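Local coordinates for telomerase reverse transcriptase (Candida tropicalis MYA-3404, PDB 6ZD1), which probably extends chromosome ends as a reverse transcriptase, adding simple telomeric DNA repeats copied from a template within the enzyme's own RNA component, at residues 318-323 / 561-566; 332-337 / 512-517; 493-498 / 504-509. All coordinates share one frame; numbering follows the deposited sequence.

Overall arrangement
All three contacts are built on or against one four-stranded antiparallel sheet, ordered 495-500, 503-508, 334-339, 539-541; contacts 2 and 3, and helix 309-326 of contact 1, belong to the reverse transcriptase region. Along the chain contact 3 nests inside contact 2, itself inside contact 1. Contact 3 is the hairpin of the first two strands. Contact 2, centred about 7 Å from contact 3, sets helix 511-520 on one face. Contact 1, centred about 11 Å from contact 3 and 16 Å from contact 2, ties helix 309-326 on the other face to the turn before strand 565-567. Together they outline a sheet covered on both faces, consistent with the polymerase palm carrying the active site.

Contact 1 of 3, residues 318-323 / 561-566; sequences TFRNDL and LTLDVK
Arg320 and Leu563 bring their CA atoms to 6.2 Å, where the flank of helix 309-326 meets a turn on the way to strand 565-567; the backbone of Leu563 is in the left-handed helical region, and no hydrogen bond joins the two segments. Leucine carbon against the base of the arginine chain makes most of the contact. Leu563 keeps CG anti to its own carbonyl carbon (chi1 -78°), which carries CD1 in over the helix, 3.6 Å from Arg320 CB and close to CA of the same residue. One position back, Phe319 CD2 lies 3.9 Å from Leu563 CD1, so this methyl group touches two successive helix residues.

The side chains of Arg320 and Leu563 run alongside each other, pointing opposite ways, with Arg320 CG 3.7 Å from Leu563 CB. The turn belongs to the three-stranded antiparallel sheet formed by strands 550-553, 556-559 and 565-567, a position consistent with the primer-grip region of reverse transcriptases, and the contact joins that sheet to a helix backing the palm. Leu563 also packs on Leu333, and Val565 reaches Ala313, Ile316 and Leu317 of the same helix.

Further out, Arg320 CD stands 3.5 Å from Thr562 O. The chain bends at chi3 (66°), turning the guanidinium toward the next residue of its own helix. There NE and NH2 grip Asn321 OD1 side-on, at 3.2 Å from NE and 3.1 Å from NH2. Both nitrogens arrive from the same face of the amide, NE well above the carbonyl plane, while the oxygen lies near the guanidinium plane. This paired grip limits rotation of the group. Asp564 OD1, 5.4 Å from Arg320 NH1, is too far for a salt bridge but would probably contribute a mild electrostatic attraction.

Contact 2 of 3, residues 332-337 / 512-517; sequences VLYMIK and DTLKKV
Leu514 of helix 511-520 rests on Tyr334 and Ile336 of strand 334-339, a helix-on-sheet packing within the βαββαβ core of the polymerase palm. The helix directly follows the neighbouring strand, 503-508, and packs on the face of the sheet that carries Tyr334, Ile336 and Phe506; the nearest CA atoms, Tyr334 and Leu514, are 7.2 Å apart.

Polar interactions lie around this patch, and no hydrogen bond crosses it. The Tyr334 ring leads away from the helix and ends in a hydrogen bond from OH to Glu544 OE2, which ties down its far end. Backbone bonds of Tyr334 to Thr508 and of Ile336 to Phe506 hold the strand in the sheet.

The contact itself is apolar. Val517, one helical turn on from Leu514, directs its CB toward the strand and packs on Phe506. Met335, present as selenomethionine, faces the other side and packs on Ile507, Ile541 and Met551. Leu514 touches Thr508 and Glu540 as well as strand 334-339, so it spans three strands of the sheet. It sends its CG anti to the backbone N (chi1 176°), straight at the strand, and its two methyl groups divide the work. Tyr334 takes CD2: its CB is 3.6 Å from Leu514 CD2, and the two side chains cross at about a right angle, so the methyl presses on the root of the tyrosine and reaches only the near end of the ring. Ile336 takes the other methyl, with Leu514 CD1 3.9 Å from Ile336 CG2.

Contact 3 of 3, residues 493-498 / 504-509; sequences EDNLLL and FIFITS
Leu496 and Ile507, paired across neighbouring strands, exchange two backbone hydrogen bonds, as do Leu498 and Ile505. The strands run antiparallel at 173°, with axes 4.6 Å apart, and form a β-hairpin. The Val-Asp-Asp sequence expected of motif C in telomerase runs from its tight turn into the start of strand 503-508, so the hairpin probably presents part of the active site.

Each amide that points across finds a carbonyl. Leu496 N gives to Ile507 O at 2.7 Å, the more bent bond of the pair (148° at the hydrogen), and Ile507 N returns one to Leu496 O at 2.9 Å. Nearer the turn, Leu498 N reaches Ile505 O at 3.0 Å, and Ile505 N reaches Leu498 O at 3.2 Å. The open end is closed by Ser509 N, which donates to Asp494 O at 3.1 Å almost in line with the carbonyl. Leu496 O also receives a CH contact from Phe506 CA, and Ile507 O one from Asn495 CA. Thr508 OG1 is engaged beyond the hairpin by Asn510 N and the Thr513 hydroxyl; Asn495 ND2 has a weak bond to Leu488 O.

The non-hydrogen-bonded pairs supply side-chain packing on one face. Leu497, with CG trans to the backbone N (chi1 -180°), brings CD1 to 3.8 Å from Phe506 CB, and its own CB sits at the edge of the Phe506 ring. Diagonally across, CE1 of the Phe506 ring approaches Asn495 CB obliquely, at 3.6 Å.

On this face Leu497 meets Val481 of helix 469-484, and Val517 of helix 511-520 covers Phe506. Leu496 and Leu498 face helix 309-326 on the other side, at Phe319, Arg315 and Ile316, while strand 503-508 pairs onward with strand 334-339.

Contact 1 of 3, residues 318-323 / 561-566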
ATOM      1  N   THR A 318      12.420  23.133 -12.774  1.00 79.06           N
ATOM      2  CA  THR A 318      13.712  23.350 -13.416  1.00 75.23           C
ATOM      3  C   THR A 318      13.532  23.763 -14.872  1.00 77.76           C
ATOM      4  O   THR A 318      14.251  24.638 -15.370  1.00 77.13           O
ATOM      5  CB  THR A 318      14.571  22.088 -13.301  1.00 75.97           C
ATOM      6  OG1 THR A 318      14.764  21.773 -11.916  1.00 72.24           O
ATOM      7  CG2 THR A 318      15.930  22.291 -13.960  1.00 70.10           C
ATOM      8  N   PHE A 319      12.560  23.158 -15.563  1.00 67.50           N
ATOM      9  CA  PHE A 319      12.243  23.576 -16.925  1.00 69.47           C
ATOM     10  C   PHE A 319      11.807  25.035 -16.958  1.00 69.74           C
ATOM     11  O   PHE A 319      12.247  25.806 -17.819  1.00 67.99           O
ATOM     12  CB  PHE A 319      11.155  22.663 -17.497  1.00 65.77           C
ATOM     13  CG  PHE A 319      10.835  22.910 -18.947  1.00 66.85           C
ATOM     14  CD1 PHE A 319      11.739  22.569 -19.943  1.00 61.85           C
ATOM     15  CD2 PHE A 319       9.607  23.444 -19.315  1.00 63.94           C
ATOM     16  CE1 PHE A 319      11.437  22.783 -21.277  1.00 68.64           C
ATOM     17  CE2 PHE A 319       9.297  23.661 -20.646  1.00 63.43           C
ATOM     18  CZ  PHE A 319      10.213  23.330 -21.630  1.00 77.23           C
ATOM     19  N   ARG A 320      10.971  25.444 -16.001  1.00 59.71           N
ATOM     20  CA  ARG A 320      10.558  26.841 -15.938  1.00 66.56           C
ATOM     21  C   ARG A 320      11.748  27.750 -15.658  1.00 80.41           C
ATOM     22  O   ARG A 320      11.941  28.768 -16.333  1.00 74.04           O
ATOM     23  CB  ARG A 320       9.488  27.020 -14.862  1.00 70.90           C
ATOM     24  CG  ARG A 320       9.034  28.453 -14.677  1.00 62.36           C
ATOM     25  CD  ARG A 320       8.355  28.623 -13.337  1.00 62.24           C
ATOM     26  NE  ARG A 320       9.303  28.426 -12.246  1.00 68.94           N
ATOM     27  CZ  ARG A 320       8.980  28.457 -10.959  1.00 64.61           C
ATOM     28  NH1 ARG A 320       7.724  28.673 -10.599  1.00 72.39           N
ATOM     29  NH2 ARG A 320       9.915  28.273 -10.035  1.00 62.88           N
ATOM     30  N   ASN A 321      12.575  27.377 -14.676  1.00 78.05           N
ATOM     31  CA  ASN A 321      13.698  28.219 -14.284  1.00 64.94           C
ATOM     32  C   ASN A 321      14.731  28.328 -15.398  1.00 86.25           C
ATOM     33  O   ASN A 321      15.249  29.419 -15.665  1.00 79.99           O
ATOM     34  CB  ASN A 321      14.343  27.677 -13.009  1.00 72.29           C
ATOM     35  CG  ASN A 321      13.448  27.824 -11.795  1.00 78.44           C
ATOM     36  OD1 ASN A 321      12.492  28.601 -11.803  1.00 70.20           O
ATOM     37  ND2 ASN A 321      13.760  27.082 -10.738  1.00 81.97           N
ATOM     38  N   ASP A 322      15.064  27.207 -16.043  1.00 66.65           N
ATOM     39  CA  ASP A 322      16.015  27.262 -17.148  1.00 79.43           C
ATOM     40  C   ASP A 322      15.478  28.085 -18.314  1.00 84.54           C
ATOM     41  O   ASP A 322      16.254  28.739 -19.020  1.00 90.52           O
ATOM     42  CB  ASP A 322      16.381  25.847 -17.596  1.00 87.43           C
ATOM     43  CG  ASP A 322      17.188  25.099 -16.547  1.00 98.88           C
ATOM     44  OD1 ASP A 322      17.584  25.730 -15.540  1.00 93.65           O
ATOM     45  OD2 ASP A 322      17.425  23.884 -16.723  1.00 99.90           O
ATOM     46  N   LEU A 323      14.158  28.083 -18.522  1.00 80.74           N
ATOM     47  CA  LEU A 323      13.582  28.950 -19.546  1.00 70.88           C
ATOM     48  C   LEU A 323      13.732  30.419 -19.176  1.00 73.93           C
ATOM     49  O   LEU A 323      14.045  31.250 -20.034  1.00 82.88           O
ATOM     50  CB  LEU A 323      12.112  28.605 -19.768  1.00 67.84           C
ATOM     51  CG  LEU A 323      11.854  27.426 -20.700  1.00 72.30           C
ATOM     52  CD1 LEU A 323      10.364  27.151 -20.802  1.00 74.83           C
ATOM     53  CD2 LEU A 323      12.449  27.707 -22.069  1.00 69.65           C
ATOM     54  N   LEU A 561       0.470  28.986 -18.198  1.00 70.38           N
ATOM     55  CA  LEU A 561       0.960  30.322 -18.505  1.00 76.35           C
ATOM     56  C   LEU A 561       2.214  30.684 -17.721  1.00 75.72           C
ATOM     57  O   LEU A 561       3.115  31.331 -18.261  1.00 67.09           O
ATOM     58  CB  LEU A 561      -0.135  31.350 -18.227  1.00 70.96           C
ATOM     59  CG  LEU A 561      -0.014  32.655 -19.004  1.00 88.43           C
ATOM     60  CD1 LEU A 561      -0.039  32.376 -20.496  1.00 71.08           C
ATOM     61  CD2 LEU A 561      -1.142  33.589 -18.611  1.00102.07           C
ATOM     62  N   THR A 562       2.275  30.307 -16.444  1.00 80.63           N
ATOM     63  CA  THR A 562       3.404  30.639 -15.590  1.00 64.88           C
ATOM     64  C   THR A 562       4.194  29.426 -15.120  1.00 62.87           C
ATOM     65  O   THR A 562       5.213  29.601 -14.440  1.00 65.76           O
ATOM     66  CB  THR A 562       2.922  31.429 -14.367  1.00 65.97           C
ATOM     67  OG1 THR A 562       2.025  30.619 -13.600  1.00 64.75           O
ATOM     68  CG2 THR A 562       2.200  32.694 -14.803  1.00 68.35           C
ATOM     69  N   LEU A 563       3.760  28.210 -15.459  1.00 61.24           N
ATOM     70  CA  LEU A 563       4.408  26.976 -15.004  1.00 64.08           C
ATOM     71  C   LEU A 563       4.443  26.902 -13.478  1.00 60.76           C
ATOM     72  O   LEU A 563       5.423  26.456 -12.877  1.00 58.46           O
ATOM     73  CB  LEU A 563       5.807  26.810 -15.605  1.00 66.19           C
ATOM     74  CG  LEU A 563       5.849  26.323 -17.060  1.00 61.07           C
ATOM     75  CD1 LEU A 563       7.260  25.914 -17.459  1.00 61.08           C
ATOM     76  CD2 LEU A 563       4.878  25.176 -17.288  1.00 64.33           C
ATOM     77  N   ASP A 564       3.369  27.368 -12.846  1.00 59.74           N
ATOM     78  CA  ASP A 564       3.167  27.156 -11.420  1.00 59.65           C
ATOM     79  C   ASP A 564       2.709  25.720 -11.184  1.00 59.85           C
ATOM     80  O   ASP A 564       1.809  25.231 -11.871  1.00 63.03           O
ATOM     81  CB  ASP A 564       2.130  28.141 -10.886  1.00 61.31           C
ATOM     82  CG  ASP A 564       1.935  28.031  -9.389  1.00 70.71           C
ATOM     83  OD1 ASP A 564       2.714  28.659  -8.638  1.00 73.94           O
ATOM     84  OD2 ASP A 564       1.006  27.316  -8.961  1.00 79.74           O
ATOM     85  N   VAL A 565       3.332  25.044 -10.223  1.00 63.66           N
ATOM     86  CA  VAL A 565       3.031  23.651  -9.899  1.00 55.59           C
ATOM     87  C   VAL A 565       2.649  23.591  -8.424  1.00 71.79           C
ATOM     88  O   VAL A 565       3.503  23.779  -7.549  1.00 65.43           O
ATOM     89  CB  VAL A 565       4.219  22.726 -10.192  1.00 55.34           C
ATOM     90  CG1 VAL A 565       3.868  21.284  -9.852  1.00 69.00           C
ATOM     91  CG2 VAL A 565       4.657  22.847 -11.644  1.00 58.38           C
ATOM     92  N   LYS A 566       1.375  23.319  -8.143  1.00 74.21           N
ATOM     93  CA  LYS A 566       0.865  23.243  -6.779  1.00 79.24           C
ATOM     94  C   LYS A 566       0.224  21.880  -6.543  1.00 81.80           C
ATOM     95  O   LYS A 566      -0.502  21.368  -7.400  1.00 81.78           O
ATOM     96  CB  LYS A 566      -0.153  24.363  -6.511  1.00 73.56           C
ATOM     97  CG  LYS A 566      -0.344  24.717  -5.036  1.00 72.28           C
ATOM     98  CD  LYS A 566      -1.572  24.042  -4.436  1.00 96.37           C
ATOM     99  CE  LYS A 566      -1.720  24.357  -2.947  1.00 90.00           C
ATOM    100  NZ  LYS A 566      -0.568  23.845  -2.144  1.00107.74           N
TER

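Contact 2 of 3, residues 332-337 / 512-517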
ATOM      1  N   VAL A 332       5.257  31.561 -24.722  1.00 74.78           N
ATOM      2  CA  VAL A 332       3.988  30.848 -24.795  1.00 77.75           C
ATOM      3  C   VAL A 332       4.294  29.362 -24.901  1.00 79.36           C
ATOM      4  O   VAL A 332       5.033  28.928 -25.792  1.00 80.31           O
ATOM      5  CB  VAL A 332       3.145  31.336 -25.981  1.00 75.95           C
ATOM      6  CG1 VAL A 332       1.843  30.552 -26.063  1.00 79.18           C
ATOM      7  CG2 VAL A 332       2.873  32.830 -25.854  1.00 77.57           C
ATOM      8  N   LEU A 333       3.755  28.581 -23.970  1.00 76.36           N
ATOM      9  CA  LEU A 333       4.062  27.163 -23.851  1.00 79.29           C
ATOM     10  C   LEU A 333       2.836  26.330 -24.183  1.00 72.34           C
ATOM     11  O   LEU A 333       1.707  26.715 -23.870  1.00 73.04           O
ATOM     12  CB  LEU A 333       4.556  26.822 -22.444  1.00 71.11           C
ATOM     13  CG  LEU A 333       5.878  27.485 -22.063  1.00 80.11           C
ATOM     14  CD1 LEU A 333       6.211  27.200 -20.617  1.00 71.37           C
ATOM     15  CD2 LEU A 333       6.993  27.006 -22.980  1.00 82.76           C
ATOM     16  N   TYR A 334       3.067  25.191 -24.824  1.00 73.23           N
ATOM     17  CA  TYR A 334       2.019  24.255 -25.194  1.00 68.93           C
ATOM     18  C   TYR A 334       2.230  22.967 -24.416  1.00 75.07           C
ATOM     19  O   TYR A 334       3.366  22.509 -24.260  1.00 74.44           O
ATOM     20  CB  TYR A 334       2.037  23.976 -26.701  1.00 71.15           C
ATOM     21  CG  TYR A 334       2.102  25.228 -27.544  1.00 78.84           C
ATOM     22  CD1 TYR A 334       3.300  25.910 -27.721  1.00 81.52           C
ATOM     23  CD2 TYR A 334       0.968  25.730 -28.162  1.00 74.89           C
ATOM     24  CE1 TYR A 334       3.365  27.060 -28.477  1.00 75.65           C
ATOM     25  CE2 TYR A 334       1.023  26.880 -28.924  1.00 89.32           C
ATOM     26  CZ  TYR A 334       2.226  27.540 -29.078  1.00 80.46           C
ATOM     27  OH  TYR A 334       2.294  28.685 -29.836  1.00 84.43           O
HETATM   28  N   MSE A 335       1.149  22.401 -23.898  1.00 69.47           N
HETATM   29  CA  MSE A 335       1.284  21.162 -23.150  1.00 70.16           C
HETATM   30  C   MSE A 335       0.154  20.176 -23.387  1.00 72.36           C
HETATM   31  O   MSE A 335      -0.995  20.554 -23.627  1.00 64.85           O
HETATM   32  CB  MSE A 335       1.416  21.451 -21.658  1.00 88.51           C
HETATM   33  CG  MSE A 335       0.302  22.280 -21.073  1.00 96.85           C
HETATM   34 SE   MSE A 335       0.645  22.614 -19.188  1.00148.16          SE
HETATM   35  CE  MSE A 335       2.335  23.566 -19.362  1.00 98.50           C
ATOM     36  N   ILE A 336       0.515  18.899 -23.313  1.00 73.99           N
ATOM     37  CA  ILE A 336      -0.377  17.788 -23.618  1.00 67.43           C
ATOM     38  C   ILE A 336      -0.145  16.700 -22.576  1.00 72.85           C
ATOM     39  O   ILE A 336       1.003  16.390 -22.239  1.00 60.36           O
ATOM     40  CB  ILE A 336      -0.129  17.260 -25.047  1.00 62.25           C
ATOM     41  CG1 ILE A 336      -0.943  15.996 -25.321  1.00 66.62           C
ATOM     42  CG2 ILE A 336       1.358  17.038 -25.296  1.00 67.88           C
ATOM     43  CD1 ILE A 336      -2.331  16.287 -25.811  1.00 65.41           C
ATOM     44  N   LYS A 337      -1.228  16.155 -22.025  1.00 73.00           N
ATOM     45  CA  LYS A 337      -1.152  14.995 -21.145  1.00 63.84           C
ATOM     46  C   LYS A 337      -1.959  13.854 -21.747  1.00 62.06           C
ATOM     47  O   LYS A 337      -3.009  14.078 -22.362  1.00 59.84           O
ATOM     48  CB  LYS A 337      -1.649  15.312 -19.725  1.00 65.76           C
ATOM     49  CG  LYS A 337      -3.157  15.318 -19.562  1.00 72.05           C
ATOM     50  CD  LYS A 337      -3.553  15.395 -18.102  1.00 69.94           C
ATOM     51  CE  LYS A 337      -5.059  15.311 -17.942  1.00 68.70           C
ATOM     52  NZ  LYS A 337      -5.464  15.396 -16.514  1.00 71.51           N
ATOM     53  N   ASP A 512       5.414  23.176 -33.407  1.00 94.71           N
ATOM     54  CA  ASP A 512       5.632  22.164 -34.437  1.00 92.08           C
ATOM     55  C   ASP A 512       5.968  20.815 -33.814  1.00 83.05           C
ATOM     56  O   ASP A 512       5.384  19.790 -34.182  1.00 85.08           O
ATOM     57  CB  ASP A 512       6.749  22.603 -35.388  1.00 98.03           C
ATOM     58  CG  ASP A 512       6.450  23.924 -36.076  1.00104.35           C
ATOM     59  OD1 ASP A 512       5.278  24.165 -36.438  1.00108.85           O
ATOM     60  OD2 ASP A 512       7.391  24.725 -36.255  1.00108.48           O
ATOM     61  N   THR A 513       6.909  20.800 -32.867  1.00 83.97           N
ATOM     62  CA  THR A 513       7.197  19.574 -32.134  1.00 78.63           C
ATOM     63  C   THR A 513       6.009  19.130 -31.292  1.00 83.03           C
ATOM     64  O   THR A 513       5.933  17.955 -30.916  1.00 85.08           O
ATOM     65  CB  THR A 513       8.432  19.758 -31.246  1.00 81.88           C
ATOM     66  OG1 THR A 513       8.131  20.668 -30.182  1.00101.15           O
ATOM     67  CG2 THR A 513       9.601  20.312 -32.057  1.00 79.03           C
ATOM     68  N   LEU A 514       5.075  20.037 -30.996  1.00 84.73           N
ATOM     69  CA  LEU A 514       3.836  19.623 -30.350  1.00 79.68           C
ATOM     70  C   LEU A 514       3.031  18.709 -31.261  1.00 77.36           C
ATOM     71  O   LEU A 514       2.462  17.713 -30.804  1.00 81.80           O
ATOM     72  CB  LEU A 514       3.002  20.839 -29.947  1.00 78.76           C
ATOM     73  CG  LEU A 514       1.633  20.501 -29.342  1.00 73.76           C
ATOM     74  CD1 LEU A 514       1.779  19.853 -27.967  1.00 70.75           C
ATOM     75  CD2 LEU A 514       0.742  21.731 -29.270  1.00 74.30           C
ATOM     76  N   LYS A 515       2.979  19.027 -32.559  1.00 79.44           N
ATOM     77  CA  LYS A 515       2.237  18.182 -33.488  1.00 83.84           C
ATOM     78  C   LYS A 515       2.956  16.866 -33.751  1.00 87.03           C
ATOM     79  O   LYS A 515       2.302  15.855 -34.029  1.00 88.48           O
ATOM     80  CB  LYS A 515       1.989  18.921 -34.803  1.00 93.81           C
ATOM     81  CG  LYS A 515       0.632  19.609 -34.887  1.00110.30           C
ATOM     82  CD  LYS A 515      -0.509  18.596 -34.907  1.00113.96           C
ATOM     83  CE  LYS A 515      -1.859  19.284 -35.074  1.00110.40           C
ATOM     84  NZ  LYS A 515      -2.990  18.316 -35.156  1.00103.66           N
ATOM     85  N   LYS A 516       4.288  16.855 -33.674  1.00 84.32           N
ATOM     86  CA  LYS A 516       5.026  15.599 -33.787  1.00 83.10           C
ATOM     87  C   LYS A 516       4.608  14.623 -32.695  1.00 81.30           C
ATOM     88  O   LYS A 516       4.306  13.454 -32.970  1.00 91.30           O
ATOM     89  CB  LYS A 516       6.531  15.865 -33.727  1.00 91.83           C
ATOM     90  CG  LYS A 516       7.080  16.607 -34.932  1.00 96.23           C
ATOM     91  CD  LYS A 516       8.576  16.842 -34.799  1.00 88.17           C
ATOM     92  CE  LYS A 516       9.135  17.516 -36.038  1.00100.16           C
ATOM     93  NZ  LYS A 516       8.906  16.685 -37.251  1.00113.36           N
ATOM     94  N   VAL A 517       4.593  15.084 -31.443  1.00 84.55           N
ATOM     95  CA  VAL A 517       4.129  14.242 -30.346  1.00 79.52           C
ATOM     96  C   VAL A 517       2.639  13.960 -30.488  1.00 75.84           C
ATOM     97  O   VAL A 517       2.173  12.847 -30.217  1.00 83.70           O
ATOM     98  CB  VAL A 517       4.449  14.908 -28.995  1.00 72.57           C
ATOM     99  CG1 VAL A 517       3.938  14.057 -27.843  1.00 76.44           C
ATOM    100  CG2 VAL A 517       5.943  15.163 -28.865  1.00 71.28           C
TER

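Contact 3 of 3, residues 493-498 / 504-509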
ATOM      1  N   GLU A 493      16.281  22.343 -24.584  1.00105.58           N
ATOM      2  CA  GLU A 493      16.057  23.720 -24.166  1.00112.06           C
ATOM      3  C   GLU A 493      14.648  24.217 -24.469  1.00110.01           C
ATOM      4  O   GLU A 493      14.248  25.251 -23.925  1.00112.21           O
ATOM      5  CB  GLU A 493      17.075  24.637 -24.845  1.00112.66           C
ATOM      6  CG  GLU A 493      18.523  24.304 -24.532  1.00106.35           C
ATOM      7  CD  GLU A 493      19.488  25.251 -25.213  1.00114.89           C
ATOM      8  OE1 GLU A 493      19.061  25.964 -26.146  1.00109.95           O
ATOM      9  OE2 GLU A 493      20.671  25.285 -24.813  1.00129.95           O
ATOM     10  N   ASP A 494      13.891  23.515 -25.315  1.00100.11           N
ATOM     11  CA  ASP A 494      12.608  24.004 -25.801  1.00 92.94           C
ATOM     12  C   ASP A 494      11.427  23.093 -25.502  1.00 92.56           C
ATOM     13  O   ASP A 494      10.285  23.540 -25.648  1.00 91.45           O
ATOM     14  CB  ASP A 494      12.667  24.234 -27.321  1.00 93.66           C
ATOM     15  CG  ASP A 494      13.336  25.547 -27.686  1.00119.66           C
ATOM     16  OD1 ASP A 494      12.662  26.597 -27.631  1.00120.05           O
ATOM     17  OD2 ASP A 494      14.542  25.529 -28.013  1.00124.91           O
ATOM     18  N   ASN A 495      11.655  21.840 -25.111  1.00 85.57           N
ATOM     19  CA  ASN A 495      10.556  20.921 -24.860  1.00 86.26           C
ATOM     20  C   ASN A 495      10.952  19.928 -23.777  1.00 79.10           C
ATOM     21  O   ASN A 495      12.136  19.647 -23.571  1.00 78.78           O
ATOM     22  CB  ASN A 495      10.133  20.190 -26.137  1.00 76.93           C
ATOM     23  CG  ASN A 495      11.309  19.794 -26.991  1.00 84.48           C
ATOM     24  OD1 ASN A 495      11.609  20.445 -27.990  1.00 93.49           O
ATOM     25  ND2 ASN A 495      11.990  18.725 -26.600  1.00 89.70           N
ATOM     26  N   LEU A 496       9.941  19.408 -23.082  1.00 75.91           N
ATOM     27  CA  LEU A 496      10.140  18.544 -21.928  1.00 74.41           C
ATOM     28  C   LEU A 496       9.078  17.454 -21.912  1.00 74.89           C
ATOM     29  O   LEU A 496       7.882  17.752 -21.953  1.00 77.14           O
ATOM     30  CB  LEU A 496      10.076  19.351 -20.628  1.00 72.15           C
ATOM     31  CG  LEU A 496       9.981  18.527 -19.345  1.00 82.42           C
ATOM     32  CD1 LEU A 496      11.300  17.826 -19.079  1.00 77.68           C
ATOM     33  CD2 LEU A 496       9.571  19.397 -18.163  1.00 55.85           C
ATOM     34  N   LEU A 497       9.517  16.197 -21.858  1.00 87.40           N
ATOM     35  CA  LEU A 497       8.635  15.044 -21.736  1.00 64.37           C
ATOM     36  C   LEU A 497       8.917  14.320 -20.428  1.00 62.48           C
ATOM     37  O   LEU A 497      10.078  14.086 -20.077  1.00 72.19           O
ATOM     38  CB  LEU A 497       8.812  14.077 -22.914  1.00 65.38           C
ATOM     39  CG  LEU A 497       7.939  12.819 -22.928  1.00 69.85           C
ATOM     40  CD1 LEU A 497       6.473  13.179 -23.133  1.00 59.12           C
ATOM     41  CD2 LEU A 497       8.410  11.833 -23.990  1.00 60.95           C
ATOM     42  N   LEU A 498       7.851  13.953 -19.719  1.00 58.49           N
ATOM     43  CA  LEU A 498       7.937  13.287 -18.427  1.00 59.55           C
ATOM     44  C   LEU A 498       6.982  12.101 -18.409  1.00 77.87           C
ATOM     45  O   LEU A 498       5.903  12.152 -19.013  1.00 73.20           O
ATOM     46  CB  LEU A 498       7.602  14.236 -17.277  1.00 65.59           C
ATOM     47  CG  LEU A 498       8.510  15.444 -17.072  1.00 62.82           C
ATOM     48  CD1 LEU A 498       7.989  16.262 -15.910  1.00 66.92           C
ATOM     49  CD2 LEU A 498       9.935  14.993 -16.819  1.00 72.02           C
ATOM     50  N   PHE A 504       1.497  10.573 -18.955  1.00 58.70           N
ATOM     51  CA  PHE A 504       2.499  11.327 -19.690  1.00 69.91           C
ATOM     52  C   PHE A 504       2.127  12.801 -19.700  1.00 71.82           C
ATOM     53  O   PHE A 504       0.944  13.156 -19.708  1.00 60.82           O
ATOM     54  CB  PHE A 504       2.632  10.833 -21.136  1.00 67.67           C
ATOM     55  CG  PHE A 504       3.149   9.429 -21.262  1.00 73.54           C
ATOM     56  CD1 PHE A 504       4.452   9.194 -21.671  1.00 68.42           C
ATOM     57  CD2 PHE A 504       2.329   8.344 -20.988  1.00 73.00           C
ATOM     58  CE1 PHE A 504       4.932   7.901 -21.799  1.00 72.98           C
ATOM     59  CE2 PHE A 504       2.803   7.050 -21.109  1.00 66.91           C
ATOM     60  CZ  PHE A 504       4.106   6.829 -21.516  1.00 58.47           C
ATOM     61  N   ILE A 505       3.149  13.657 -19.698  1.00 61.77           N
ATOM     62  CA  ILE A 505       2.965  15.088 -19.899  1.00 53.37           C
ATOM     63  C   ILE A 505       4.099  15.582 -20.782  1.00 62.35           C
ATOM     64  O   ILE A 505       5.235  15.105 -20.682  1.00 62.93           O
ATOM     65  CB  ILE A 505       2.908  15.867 -18.567  1.00 53.73           C
ATOM     66  CG1 ILE A 505       2.453  17.307 -18.819  1.00 59.28           C
ATOM     67  CG2 ILE A 505       4.259  15.851 -17.865  1.00 63.76           C
ATOM     68  CD1 ILE A 505       2.115  18.070 -17.569  1.00 60.02           C
ATOM     69  N   PHE A 506       3.782  16.519 -21.671  1.00 56.77           N
ATOM     70  CA  PHE A 506       4.771  17.075 -22.584  1.00 70.25           C
ATOM     71  C   PHE A 506       4.530  18.569 -22.707  1.00 72.17           C
ATOM     72  O   PHE A 506       3.450  18.990 -23.128  1.00 71.18           O
ATOM     73  CB  PHE A 506       4.697  16.402 -23.955  1.00 62.05           C
ATOM     74  CG  PHE A 506       5.555  17.060 -24.990  1.00 71.31           C
ATOM     75  CD1 PHE A 506       6.934  16.932 -24.942  1.00 68.53           C
ATOM     76  CD2 PHE A 506       4.988  17.815 -26.003  1.00 66.86           C
ATOM     77  CE1 PHE A 506       7.733  17.539 -25.892  1.00 72.37           C
ATOM     78  CE2 PHE A 506       5.782  18.426 -26.958  1.00 70.76           C
ATOM     79  CZ  PHE A 506       7.157  18.289 -26.902  1.00 72.73           C
ATOM     80  N   ILE A 507       5.536  19.361 -22.352  1.00 62.27           N
ATOM     81  CA  ILE A 507       5.461  20.815 -22.383  1.00 69.34           C
ATOM     82  C   ILE A 507       6.487  21.312 -23.389  1.00 75.14           C
ATOM     83  O   ILE A 507       7.629  20.841 -23.401  1.00 73.52           O
ATOM     84  CB  ILE A 507       5.712  21.425 -20.994  1.00 60.43           C
ATOM     85  CG1 ILE A 507       4.763  20.807 -19.965  1.00 63.96           C
ATOM     86  CG2 ILE A 507       5.533  22.937 -21.034  1.00 73.36           C
ATOM     87  CD1 ILE A 507       5.057  21.220 -18.542  1.00 57.25           C
ATOM     88  N   THR A 508       6.074  22.246 -24.239  1.00 67.51           N
ATOM     89  CA  THR A 508       6.953  22.740 -25.285  1.00 77.61           C
ATOM     90  C   THR A 508       6.574  24.173 -25.630  1.00 81.98           C
ATOM     91  O   THR A 508       5.428  24.592 -25.447  1.00 77.55           O
ATOM     92  CB  THR A 508       6.876  21.849 -26.530  1.00 73.47           C
ATOM     93  OG1 THR A 508       7.788  22.326 -27.529  1.00 85.28           O
ATOM     94  CG2 THR A 508       5.462  21.847 -27.093  1.00 75.86           C
ATOM     95  N   SER A 509       7.563  24.926 -26.109  1.00 80.89           N
ATOM     96  CA  SER A 509       7.323  26.211 -26.751  1.00 77.24           C
ATOM     97  C   SER A 509       7.207  26.083 -28.260  1.00 80.41           C
ATOM     98  O   SER A 509       6.708  27.007 -28.913  1.00 84.18           O
ATOM     99  CB  SER A 509       8.437  27.202 -26.407  1.00 78.59           C
ATOM    100  OG  SER A 509       9.682  26.766 -26.927  1.00 97.47           O
TER